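Local coordinates for bifunctional purine biosynthetic protein ADE5,7 (Cryptococcus neoformans var. grubii serotype A, PDB 7LVO) that catalyses, through this N-terminal half of a bifunctional enzyme, the ATP-dependent joining of glycine to phosphoribosylamine in de novo purine biosynthesis, at residues 89-94 against 117-122; 136-141 against 308-313; 143-148 against 227-232; 181-186 against 232-237; 296-301 against 316-321. All blocks are in the same frame, centred on the assembly; numbering follows the deposited sequence.

Interaction 1 of 5, residues 89-94 against 117-122; sequences GAPPAF and LVDGVE
P91 meets D119 with the leading corner of its ring: CG of P91 touches OD2 of D119 at 3.3 Å, and CG and CB of the proline both rest against the CB of that aspartate. A cis peptide then turns the chain into P92, whose carbonyl is joined to the second segment by a water. This water donates both to P92 O, at 2.6 Å, and to G120 O, at 2.9 Å, and thus spans two acceptors that could not bond each other directly. Both segments belong to the N domain, whose parallel sheet ends at strand 108-111. In the connection beyond that strand, G120 closes helix 114-118 with a Schellman motif and at the same time takes the N-cap position of helix 121-126. The ring of F94, itself the N-cap residue of helix 95-104, packs against this junction. With CG anti to the carbonyl carbon (chi1 -58°), it carries V121 CB over one face, 4.2 Å from the centroid in a CH-pi contact. The opposite face is met by P91 CA, and D119 CB comes in the ring plane at the edge, 3.9 Å from F94 CZ.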
# COMPACT_ATOMS: atom_id res chain seq x y z
N GLY A 89 -0.92 8.31 19.74
CA GLY A 89 -1.38 9.65 20.07
C GLY A 89 -2.18 10.26 18.94
O GLY A 89 -1.95 10.00 17.76
N ALA A 90 -3.15 11.09 19.31
CA ALA A 90 -4.03 11.68 18.31
C ALA A 90 -3.27 12.69 17.46
O ALA A 90 -2.33 13.35 17.95
CB ALA A 90 -5.22 12.35 18.99
N PRO A 91 -3.64 12.85 16.19
CA PRO A 91 -3.01 13.88 15.36
C PRO A 91 -3.42 15.26 15.82
O PRO A 91 -4.40 15.40 16.57
CB PRO A 91 -3.54 13.58 13.95
CG PRO A 91 -4.18 12.23 14.03
CD PRO A 91 -4.65 12.08 15.45
N PRO A 92 -2.71 16.32 15.39
CA PRO A 92 -1.52 16.27 14.54
C PRO A 92 -0.22 16.13 15.33
O PRO A 92 0.86 16.22 14.75
CB PRO A 92 -1.55 17.63 13.80
CG PRO A 92 -2.82 18.33 14.26
CD PRO A 92 -3.19 17.70 15.57
N ALA A 93 -0.33 15.90 16.63
CA ALA A 93 0.84 15.88 17.50
C ALA A 93 1.50 14.51 17.55
O ALA A 93 2.72 14.41 17.44
CB ALA A 93 0.44 16.32 18.92
N PHE A 94 0.71 13.44 17.73
CA PHE A 94 1.26 12.10 17.90
C PHE A 94 2.26 12.07 19.06
O PHE A 94 3.30 11.40 19.00
CB PHE A 94 1.92 11.60 16.62
CG PHE A 94 1.01 11.55 15.42
CD1 PHE A 94 0.86 12.66 14.60
CD2 PHE A 94 0.30 10.40 15.12
CE1 PHE A 94 0.02 12.63 13.50
CE2 PHE A 94 -0.54 10.35 14.02
CZ PHE A 94 -0.68 11.46 13.21
N LEU A 117 0.04 9.17 7.85
CA LEU A 117 0.64 10.04 6.84
C LEU A 117 -0.31 11.17 6.47
O LEU A 117 0.06 12.36 6.54
CB LEU A 117 1.02 9.22 5.61
CG LEU A 117 2.21 8.30 5.78
CD1 LEU A 117 2.39 7.41 4.55
CD2 LEU A 117 3.48 9.09 6.04
N VAL A 118 -1.54 10.84 6.08
CA VAL A 118 -2.51 11.87 5.70
C VAL A 118 -2.82 12.77 6.89
O VAL A 118 -3.14 13.95 6.71
CB VAL A 118 -3.79 11.21 5.14
CG1 VAL A 118 -4.88 12.25 4.96
CG2 VAL A 118 -3.49 10.52 3.83
N ASP A 119 -2.74 12.24 8.11
CA ASP A 119 -2.96 13.05 9.30
C ASP A 119 -1.75 13.89 9.67
O ASP A 119 -1.85 14.73 10.56
CB ASP A 119 -3.35 12.16 10.47
CG ASP A 119 -4.77 11.60 10.34
OD1 ASP A 119 -5.47 12.00 9.39
OD2 ASP A 119 -5.18 10.78 11.19
N GLY A 120 -0.61 13.69 9.01
CA GLY A 120 0.54 14.53 9.18
C GLY A 120 1.59 14.04 10.15
O GLY A 120 2.21 14.87 10.83
N VAL A 121 1.81 12.74 10.24
CA VAL A 121 2.82 12.22 11.16
C VAL A 121 4.21 12.72 10.78
O VAL A 121 5.07 12.88 11.64
CB VAL A 121 2.76 10.67 11.19
CG1 VAL A 121 3.21 10.09 9.85
CG2 VAL A 121 3.61 10.13 12.33
N GLU A 122 4.44 12.96 9.49
CA GLU A 122 5.76 13.42 9.05
C GLU A 122 6.12 14.75 9.70
O GLU A 122 7.25 14.93 10.17
CB GLU A 122 5.79 13.55 7.53
CG GLU A 122 7.17 13.80 6.93
CD GLU A 122 7.46 15.27 6.71
OE1 GLU A 122 6.60 16.12 7.01
OE2 GLU A 122 8.57 15.58 6.22
O HOH W 1 1.05 17.05 12.32

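Interaction 2 of 5, residues 136-141 against 308-313; sequences SPAAAM and DGYPFV. With EDO (1,2-ethanediol), chain B.
A138 brings its methyl close to an aromatic ring, CB 3.4 Å from CD1 of Y310, a short carbon-carbon approach. It comes obliquely and sits nearest CD1, with CG and CE1 of Y310 following at 3.8 Å from A138 CB. A139, one residue on, uses its own CB in a different way: it is set 3.8 Å from P311 O and 4.1 Å from CD2 of F312, touching a carbonyl and an aromatic carbon together. Two small side chains thus let the two loops come close, with the CA atoms of A139 and F312 nearest in register. The alanines are presented by an ST motif in which S136 OG, turned between its backbone N and carbonyl carbon (chi1 67°), accepts from A139 N along a nearly straight bond of 170°. A138 N donates to O1 of a 1,2-ethanediol, probably from the crystallisation liquor. The loop before helix 141-144 is here laid against the loop that connects helix 287-307 to strand 315-323 of the ATP-grasp part. One water donates to P311 O and accepts from V313 N and, at a long 3.3 Å, from S136 N. Direct touching is van der Waals, so this water carries the hydrogen bonding between the loops.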
# COMPACT_ATOMS: atom_id res chain seq x y z
N SER A 136 5.30 14.58 3.25
CA SER A 136 4.87 15.63 4.15
C SER A 136 3.35 15.63 4.25
O SER A 136 2.66 15.07 3.39
CB SER A 136 5.35 16.99 3.66
OG SER A 136 4.72 17.33 2.44
N PRO A 137 2.80 16.23 5.31
CA PRO A 137 1.33 16.33 5.40
C PRO A 137 0.67 16.82 4.12
O PRO A 137 -0.42 16.35 3.76
CB PRO A 137 1.13 17.32 6.56
CG PRO A 137 2.34 17.15 7.41
CD PRO A 137 3.49 16.81 6.48
N ALA A 138 1.31 17.76 3.42
CA ALA A 138 0.75 18.27 2.17
C ALA A 138 0.88 17.25 1.04
O ALA A 138 -0.10 16.94 0.35
CB ALA A 138 1.43 19.58 1.79
N ALA A 139 2.09 16.71 0.84
CA ALA A 139 2.29 15.74 -0.23
C ALA A 139 1.42 14.51 -0.05
O ALA A 139 1.02 13.87 -1.04
CB ALA A 139 3.76 15.34 -0.30
N ALA A 140 1.11 14.15 1.20
CA ALA A 140 0.26 12.99 1.46
C ALA A 140 -1.16 13.18 0.93
O ALA A 140 -1.91 12.19 0.85
CB ALA A 140 0.21 12.70 2.96
N MET A 141 -1.54 14.40 0.55
CA MET A 141 -2.88 14.64 0.03
C MET A 141 -3.13 13.95 -1.30
O MET A 141 -4.28 13.83 -1.72
CB MET A 141 -3.12 16.14 -0.11
CG MET A 141 -3.04 16.91 1.20
SD MET A 141 -3.37 18.68 1.00
CE MET A 141 -5.16 18.69 0.97
N ASP A 308 4.31 22.40 -7.87
CA ASP A 308 3.24 22.83 -6.99
C ASP A 308 3.73 23.23 -5.61
O ASP A 308 2.94 23.74 -4.81
CB ASP A 308 2.18 21.73 -6.87
CG ASP A 308 1.38 21.54 -8.14
OD1 ASP A 308 1.59 22.31 -9.10
OD2 ASP A 308 0.54 20.62 -8.19
N GLY A 309 5.01 23.02 -5.31
CA GLY A 309 5.60 23.49 -4.08
C GLY A 309 5.65 22.50 -2.94
O GLY A 309 5.94 22.90 -1.81
N TYR A 310 5.37 21.22 -3.19
CA TYR A 310 5.37 20.20 -2.15
C TYR A 310 5.94 18.91 -2.71
O TYR A 310 5.21 17.97 -3.02
CB TYR A 310 3.96 19.99 -1.59
CG TYR A 310 3.35 21.25 -1.04
CD1 TYR A 310 3.62 21.65 0.26
CD2 TYR A 310 2.52 22.04 -1.81
CE1 TYR A 310 3.07 22.81 0.78
CE2 TYR A 310 1.97 23.20 -1.30
CZ TYR A 310 2.25 23.58 -0.01
OH TYR A 310 1.70 24.74 0.51
N PRO A 311 7.26 18.84 -2.87
CA PRO A 311 7.88 17.63 -3.42
C PRO A 311 7.47 16.39 -2.64
O PRO A 311 7.16 16.46 -1.45
CB PRO A 311 9.39 17.90 -3.28
CG PRO A 311 9.50 19.40 -3.24
CD PRO A 311 8.25 19.89 -2.55
N PHE A 312 7.48 15.25 -3.32
CA PHE A 312 7.05 13.99 -2.74
C PHE A 312 8.28 13.15 -2.39
O PHE A 312 9.10 12.84 -3.27
CB PHE A 312 6.15 13.20 -3.69
CG PHE A 312 5.66 11.90 -3.10
CD1 PHE A 312 6.41 10.74 -3.22
CD2 PHE A 312 4.46 11.85 -2.40
CE1 PHE A 312 5.97 9.56 -2.66
CE2 PHE A 312 4.02 10.66 -1.86
CZ PHE A 312 4.78 9.51 -1.98
N VAL A 313 8.39 12.78 -1.13
CA VAL A 313 9.45 11.90 -0.64
C VAL A 313 8.79 10.66 -0.04
O VAL A 313 7.82 10.78 0.72
CB VAL A 313 10.35 12.60 0.39
CG1 VAL A 313 11.44 11.66 0.86
CG2 VAL A 313 10.95 13.87 -0.21
C1 EDO B . 3.37 20.45 5.81
O1 EDO B . 3.39 19.51 4.73
C2 EDO B . 4.73 20.48 6.50
O2 EDO B . 5.73 20.89 5.58
O HOH W 2 7.32 14.45 0.70

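Interaction 3 of 5, residues 143-148 against 227-232; sequences EGSKSL and GDEVVV
S147 and E229 make the polar half of a helix-to-strand contact within the ATP-grasp part of the enzyme, where the start of helix 146-155 lies against strand 229-234 of an antiparallel sheet. The hydroxyl S147 OG donates to OE1 of E229 at 2.8 Å, meeting this oxygen on its syn side and 33° out of the carboxylate plane. A chi1 of 61°, with OG between the backbone N and the carbonyl carbon, puts the serine hydroxyl toward the strand, and the glutamate chain, extended beyond CG, brings OE1 to it.

Apolar contact comes from a single branch of V231. Its CG2 packs against the first turn of the helix, 3.5 Å from S147 N and 3.8 Å from K146 C, so the methyl lies more closely on backbone than on side chains, with the CB atoms of K146 and S147 a little farther off. From this turn K146 leads its amine away from the strand toward E331, a predicted magnesium ligand, with which it forms a long and weak ion pair. The strand residues themselves fall in the range predicted to bind ATP, and K146 also shares a backbone hydrogen bond with S193.

Capping is the third kind of interaction. S145 opens the helix as N-cap residue, its OG accepting from L148 N at 3.0 Å with an N-H...O angle of 162°.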
# COMPACT_ATOMS: atom_id res chain seq x y z
N GLU A 143 -3.09 10.92 -1.73
CA GLU A 143 -3.98 9.85 -1.33
C GLU A 143 -5.08 10.30 -0.38
O GLU A 143 -6.14 9.69 -0.36
CB GLU A 143 -3.19 8.72 -0.66
CG GLU A 143 -4.02 7.47 -0.39
CD GLU A 143 -3.23 6.37 0.31
OE1 GLU A 143 -1.99 6.48 0.41
OE2 GLU A 143 -3.87 5.39 0.76
N GLY A 144 -4.84 11.36 0.40
CA GLY A 144 -5.81 11.79 1.38
C GLY A 144 -7.03 12.46 0.80
O GLY A 144 -8.12 12.38 1.37
N SER A 145 -6.88 13.11 -0.35
CA SER A 145 -7.97 13.86 -0.99
C SER A 145 -8.04 13.46 -2.46
O SER A 145 -7.25 13.93 -3.29
CB SER A 145 -7.77 15.37 -0.85
OG SER A 145 -8.66 16.08 -1.69
N LYS A 146 -9.00 12.59 -2.79
CA LYS A 146 -9.17 12.19 -4.18
C LYS A 146 -9.47 13.38 -5.06
O LYS A 146 -9.01 13.46 -6.21
CB LYS A 146 -10.27 11.14 -4.29
CG LYS A 146 -10.00 9.87 -3.50
CD LYS A 146 -11.12 8.85 -3.67
CE LYS A 146 -10.89 7.63 -2.80
NZ LYS A 146 -9.61 6.94 -3.11
N SER A 147 -10.25 14.34 -4.55
CA SER A 147 -10.57 15.54 -5.32
C SER A 147 -9.30 16.31 -5.68
O SER A 147 -9.10 16.70 -6.84
CB SER A 147 -11.54 16.42 -4.54
OG SER A 147 -10.97 16.85 -3.32
N LEU A 148 -8.43 16.54 -4.69
CA LEU A 148 -7.17 17.20 -4.97
C LEU A 148 -6.32 16.39 -5.94
O LEU A 148 -5.70 16.95 -6.86
CB LEU A 148 -6.41 17.45 -3.67
CG LEU A 148 -5.03 18.09 -3.78
CD1 LEU A 148 -4.67 18.79 -2.47
CD2 LEU A 148 -3.95 17.07 -4.13
N GLY A 227 -16.86 12.16 3.26
CA GLY A 227 -17.81 12.58 2.25
C GLY A 227 -18.03 14.07 2.14
O GLY A 227 -18.91 14.49 1.39
N ASP A 228 -17.26 14.88 2.86
CA ASP A 228 -17.39 16.33 2.73
C ASP A 228 -17.18 16.77 1.29
O ASP A 228 -17.72 17.80 0.86
CB ASP A 228 -16.40 17.04 3.66
CG ASP A 228 -16.71 16.81 5.12
OD1 ASP A 228 -17.67 16.07 5.42
OD2 ASP A 228 -16.00 17.37 5.98
N GLU A 229 -16.38 16.02 0.53
CA GLU A 229 -16.22 16.22 -0.90
C GLU A 229 -16.34 14.86 -1.58
O GLU A 229 -16.01 13.82 -0.99
CB GLU A 229 -14.89 16.88 -1.25
CG GLU A 229 -14.75 18.30 -0.72
CD GLU A 229 -13.37 18.88 -0.95
OE1 GLU A 229 -12.44 18.10 -1.26
OE2 GLU A 229 -13.20 20.11 -0.81
N VAL A 230 -16.82 14.86 -2.82
CA VAL A 230 -17.07 13.64 -3.57
C VAL A 230 -16.53 13.81 -4.98
O VAL A 230 -16.65 14.88 -5.58
CB VAL A 230 -18.57 13.29 -3.59
CG1 VAL A 230 -19.37 14.38 -4.29
CG2 VAL A 230 -18.80 11.95 -4.28
N VAL A 231 -15.94 12.74 -5.51
CA VAL A 231 -15.44 12.70 -6.88
C VAL A 231 -16.34 11.78 -7.70
O VAL A 231 -16.60 10.64 -7.30
CB VAL A 231 -13.98 12.21 -6.93
CG1 VAL A 231 -13.57 11.92 -8.36
CG2 VAL A 231 -13.05 13.22 -6.29
N VAL A 232 -16.83 12.29 -8.83
CA VAL A 232 -17.62 11.52 -9.78
C VAL A 232 -16.80 11.42 -11.06
O VAL A 232 -16.52 12.44 -11.70
CB VAL A 232 -18.98 12.17 -10.04
CG1 VAL A 232 -19.80 11.32 -11.00
CG2 VAL A 232 -19.73 12.38 -8.73

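Interaction 4 of 5, residues 181-186 against 232-237; sequences KPFTSG and VEEYLS
F183, which has more surface buried here than any other residue of the contact, lays its ring flat along the backbone of strand 229-234. E234 N stands 3.3 Å above the plane of that ring, offset toward the rim, and E234 CB makes a CH-pi contact over the face, 3.9 Å from the centroid. At the edge, close to the ring plane, V232 O lies 3.7 Å from F183 CZ, and V232 CG1 adds a methyl near CE2.

E234 comes next. Its CG is anti to the backbone N (chi1 -176°) and the chain stays extended, which carries the side chain past the phenyl group in the opposite direction and sets the carboxylate nearly parallel to the ring, 4° apart.

At the far end S185 grips one oxygen twice. S185 OG donates to E234 OE2 at 2.7 Å from the anti side, and S185 N donates to the same OE2 at 3.2 Å from above the carboxylate plane. This pair of bonds should fix the rotation of the carboxylate. A type I turn from F183 to G186, closed by G186 N bonding to F183 O, places the serine.

The neighbouring E233 instead turns away to form salt bridges with K150 and K191. The loop leading into strand 188-192 thus packs on the end of strand 229-234, two neighbouring strands of the antiparallel sheet of the ATP-grasp fold, in a range predicted to bind ATP.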
# COMPACT_ATOMS: atom_id res chain seq x y z
N LYS A 181 -25.58 12.69 -18.28
CA LYS A 181 -24.85 11.61 -18.94
C LYS A 181 -23.52 12.12 -19.48
O LYS A 181 -23.38 12.31 -20.69
CB LYS A 181 -25.69 11.01 -20.07
CG LYS A 181 -27.01 10.40 -19.63
CD LYS A 181 -26.80 9.15 -18.79
CE LYS A 181 -28.10 8.39 -18.58
NZ LYS A 181 -29.13 9.21 -17.87
N PRO A 182 -22.53 12.34 -18.62
CA PRO A 182 -21.28 12.95 -19.09
C PRO A 182 -20.25 11.95 -19.58
O PRO A 182 -19.32 12.32 -20.30
CB PRO A 182 -20.77 13.70 -17.85
CG PRO A 182 -21.67 13.25 -16.68
CD PRO A 182 -22.50 12.11 -17.17
N PHE A 183 -20.40 10.69 -19.21
CA PHE A 183 -19.38 9.67 -19.45
C PHE A 183 -19.76 8.81 -20.65
O PHE A 183 -20.88 8.31 -20.74
CB PHE A 183 -19.19 8.80 -18.21
CG PHE A 183 -18.76 9.57 -16.99
CD1 PHE A 183 -17.89 10.65 -17.11
CD2 PHE A 183 -19.24 9.24 -15.74
CE1 PHE A 183 -17.50 11.36 -16.00
CE2 PHE A 183 -18.85 9.96 -14.62
CZ PHE A 183 -17.98 11.02 -14.76
N THR A 184 -18.80 8.65 -21.57
CA THR A 184 -19.04 7.84 -22.76
C THR A 184 -19.35 6.39 -22.40
O THR A 184 -20.20 5.76 -23.03
CB THR A 184 -17.82 7.90 -23.69
OG1 THR A 184 -17.54 9.27 -24.01
CG2 THR A 184 -18.09 7.12 -24.97
N SER A 185 -18.67 5.86 -21.38
CA SER A 185 -18.89 4.47 -20.99
C SER A 185 -20.29 4.23 -20.43
O SER A 185 -20.72 3.08 -20.34
CB SER A 185 -17.84 4.04 -19.96
OG SER A 185 -16.54 4.12 -20.51
N GLY A 186 -21.01 5.29 -20.05
CA GLY A 186 -22.33 5.16 -19.49
C GLY A 186 -22.38 4.80 -18.02
O GLY A 186 -23.48 4.79 -17.45
N VAL A 232 -16.83 12.29 -8.83
CA VAL A 232 -17.62 11.52 -9.78
C VAL A 232 -16.80 11.42 -11.06
O VAL A 232 -16.52 12.44 -11.70
CB VAL A 232 -18.98 12.17 -10.04
CG1 VAL A 232 -19.80 11.32 -11.00
CG2 VAL A 232 -19.73 12.38 -8.73
N GLU A 233 -16.42 10.20 -11.43
CA GLU A 233 -15.54 9.99 -12.57
C GLU A 233 -16.02 8.81 -13.39
O GLU A 233 -16.81 7.98 -12.94
CB GLU A 233 -14.09 9.77 -12.12
CG GLU A 233 -13.89 8.53 -11.29
CD GLU A 233 -12.44 8.35 -10.85
OE1 GLU A 233 -11.77 9.36 -10.62
OE2 GLU A 233 -11.99 7.18 -10.75
N GLU A 234 -15.52 8.74 -14.62
CA GLU A 234 -15.94 7.71 -15.56
C GLU A 234 -15.46 6.33 -15.11
O GLU A 234 -14.32 6.16 -14.66
CB GLU A 234 -15.41 8.01 -16.96
CG GLU A 234 -15.89 7.04 -18.03
CD GLU A 234 -15.42 7.43 -19.42
OE1 GLU A 234 -14.70 8.44 -19.55
OE2 GLU A 234 -15.78 6.73 -20.39
N TYR A 235 -16.34 5.34 -15.24
CA TYR A 235 -15.99 3.95 -14.96
C TYR A 235 -15.19 3.41 -16.14
O TYR A 235 -15.69 3.38 -17.28
CB TYR A 235 -17.25 3.12 -14.72
CG TYR A 235 -16.99 1.64 -14.57
CD1 TYR A 235 -16.70 1.09 -13.33
CD2 TYR A 235 -17.05 0.79 -15.66
CE1 TYR A 235 -16.47 -0.26 -13.18
CE2 TYR A 235 -16.82 -0.57 -15.53
CZ TYR A 235 -16.53 -1.09 -14.28
OH TYR A 235 -16.30 -2.44 -14.15
N LEU A 236 -13.96 2.98 -15.88
CA LEU A 236 -13.08 2.46 -16.92
C LEU A 236 -13.00 0.94 -16.83
O LEU A 236 -13.14 0.36 -15.75
CB LEU A 236 -11.69 3.07 -16.80
CG LEU A 236 -11.61 4.60 -16.90
CD1 LEU A 236 -10.16 5.07 -16.77
CD2 LEU A 236 -12.22 5.10 -18.19
N SER A 237 -12.75 0.32 -17.97
CA SER A 237 -12.64 -1.13 -18.08
C SER A 237 -11.22 -1.51 -18.48
O SER A 237 -10.61 -0.86 -19.33
CB SER A 237 -13.64 -1.68 -19.10
OG SER A 237 -14.97 -1.34 -18.75

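Interaction 5 of 5, residues 296-301 against 316-321; sequences DVLEPT and LFTGFM
F320 presents the edge of its ring to helix 287-307, while neither face is used by the residues of 296-301. V297 and L298 sit next to each other along this one edge, about CZ. V297 comes from the opposite direction, its CB and both methyls meeting CE2 and CZ, with CG2 3.6 Å from CE2 of F320, and L298 lays CD1 3.7 Å from CZ of F320. With CG anti to the carbonyl carbon (chi1 -67°), the phenylalanine turns that edge to the helix; I241, V243, P327 and C293 also touch its side chain.

Back along the strand, T318 and L316 continue the contact. CG1 of V297 rests 4.0 Å from CG2 of T318, and L298 CD1 reaches toward the hydroxyl side of the same threonine. One turn later T301 sets CG2 4.1 Å from CD2 of L316, the two side chains passing at a slant.

The helix has a wider pi-type turn at 296-298 and is kinked at P300, which has no N-H for the turn before. Near this irregularity V297 O accepts twice from T301: from its N at 2.7 Å and from its OG1 at 2.6 Å, the hydroxyl standing 46° out of the carbonyl plane. T301 OG1 is also hydrogen-bonded to Y332 OH, which ties the helix to strand 326-333.

Helix and strand run roughly antiparallel, the axes of 296-301 and 316-321 making 147° and approaching to 10.5 Å. They form a buried layer of the ATP-grasp fold, a helix packed on an antiparallel sheet whose adjoining strand carries the predicted magnesium ligands E331 and N333.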
# COMPACT_ATOMS: atom_id res chain seq x y z
N ASP A 296 4.86 9.08 -18.62
CA ASP A 296 3.63 9.84 -18.70
C ASP A 296 2.96 10.08 -17.35
O ASP A 296 2.06 10.93 -17.27
CB ASP A 296 2.63 9.13 -19.62
CG ASP A 296 3.19 8.89 -21.01
OD1 ASP A 296 4.33 9.35 -21.28
OD2 ASP A 296 2.51 8.24 -21.82
N VAL A 297 3.37 9.37 -16.30
CA VAL A 297 2.72 9.49 -15.00
C VAL A 297 3.74 9.74 -13.89
O VAL A 297 3.72 10.79 -13.23
CB VAL A 297 1.88 8.23 -14.69
CG1 VAL A 297 1.32 8.29 -13.28
CG2 VAL A 297 0.77 8.07 -15.71
N LEU A 298 4.64 8.78 -13.67
CA LEU A 298 5.52 8.85 -12.51
C LEU A 298 6.39 10.10 -12.54
O LEU A 298 6.41 10.88 -11.59
CB LEU A 298 6.39 7.59 -12.45
CG LEU A 298 5.76 6.37 -11.76
CD1 LEU A 298 4.42 6.02 -12.37
CD2 LEU A 298 6.71 5.18 -11.82
N GLU A 299 7.14 10.30 -13.62
CA GLU A 299 8.02 11.46 -13.68
C GLU A 299 7.24 12.76 -13.74
O GLU A 299 7.59 13.71 -13.01
CB GLU A 299 8.99 11.32 -14.87
CG GLU A 299 10.05 10.25 -14.64
CD GLU A 299 10.91 9.99 -15.87
OE1 GLU A 299 10.57 10.49 -16.96
OE2 GLU A 299 11.92 9.26 -15.73
N PRO A 300 6.19 12.89 -14.56
CA PRO A 300 5.35 14.10 -14.46
C PRO A 300 4.75 14.30 -13.09
O PRO A 300 4.53 15.45 -12.67
CB PRO A 300 4.27 13.87 -15.53
CG PRO A 300 4.91 12.96 -16.52
CD PRO A 300 5.83 12.05 -15.72
N THR A 301 4.47 13.22 -12.36
CA THR A 301 3.94 13.37 -11.01
C THR A 301 5.00 13.95 -10.07
O THR A 301 4.73 14.91 -9.34
CB THR A 301 3.44 12.02 -10.48
OG1 THR A 301 2.31 11.58 -11.25
CG2 THR A 301 3.05 12.12 -9.02
N LEU A 316 5.91 6.08 -3.61
CA LEU A 316 4.78 6.45 -4.45
C LEU A 316 4.17 5.18 -5.05
O LEU A 316 4.79 4.53 -5.90
CB LEU A 316 5.21 7.42 -5.55
CG LEU A 316 4.10 7.87 -6.49
CD1 LEU A 316 3.11 8.76 -5.75
CD2 LEU A 316 4.67 8.58 -7.71
N PHE A 317 2.98 4.82 -4.60
CA PHE A 317 2.24 3.67 -5.11
C PHE A 317 1.15 4.20 -6.05
O PHE A 317 0.17 4.81 -5.60
CB PHE A 317 1.63 2.85 -3.97
CG PHE A 317 0.81 1.68 -4.42
CD1 PHE A 317 -0.44 1.86 -5.00
CD2 PHE A 317 1.27 0.38 -4.25
CE1 PHE A 317 -1.20 0.78 -5.41
CE2 PHE A 317 0.50 -0.70 -4.66
CZ PHE A 317 -0.73 -0.49 -5.23
N THR A 318 1.31 3.95 -7.34
CA THR A 318 0.37 4.41 -8.36
C THR A 318 -0.42 3.21 -8.86
O THR A 318 0.17 2.25 -9.37
CB THR A 318 1.10 5.10 -9.51
OG1 THR A 318 1.95 6.12 -8.99
CG2 THR A 318 0.10 5.72 -10.48
N GLY A 319 -1.74 3.26 -8.69
CA GLY A 319 -2.60 2.22 -9.21
C GLY A 319 -3.11 2.55 -10.59
O GLY A 319 -3.83 3.54 -10.77
N PHE A 320 -2.72 1.75 -11.58
CA PHE A 320 -3.09 1.97 -12.97
C PHE A 320 -4.22 1.03 -13.39
O PHE A 320 -4.42 -0.05 -12.83
CB PHE A 320 -1.90 1.74 -13.90
CG PHE A 320 -0.80 2.74 -13.75
CD1 PHE A 320 0.20 2.56 -12.81
CD2 PHE A 320 -0.76 3.87 -14.56
CE1 PHE A 320 1.21 3.48 -12.67
CE2 PHE A 320 0.26 4.79 -14.42
CZ PHE A 320 1.24 4.59 -13.48
N MET A 321 -4.96 1.46 -14.41
CA MET A 321 -5.80 0.58 -15.20
C MET A 321 -5.31 0.67 -16.64
O MET A 321 -5.24 1.76 -17.21
CB MET A 321 -7.28 0.97 -15.12
CG MET A 321 -8.17 0.09 -16.00
SD MET A 321 -9.93 0.33 -15.73
CE MET A 321 -10.13 -0.37 -14.09

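Interaction 5 is fully buried, and its chemistry across the helix-sheet interface is hydrocarbon against ring edge. The other four are only partly buried. Interactions 1 and 2 sit side by side where loops meet, touching through E122 and P137, and each uses a water to link its segments; the first stays in the N domain whereas the second joins it to the ATP-grasp part. Interactions 3 and 4 share V232 and strand 229-234, and both place a serine on a glutamate oxygen, one from a helix start and one from a turn. Interaction 4 approaches interaction 5 at M321, whose SD lies 3.2 Å from L236 O, while M141 and L148 connect interactions 2 and 3.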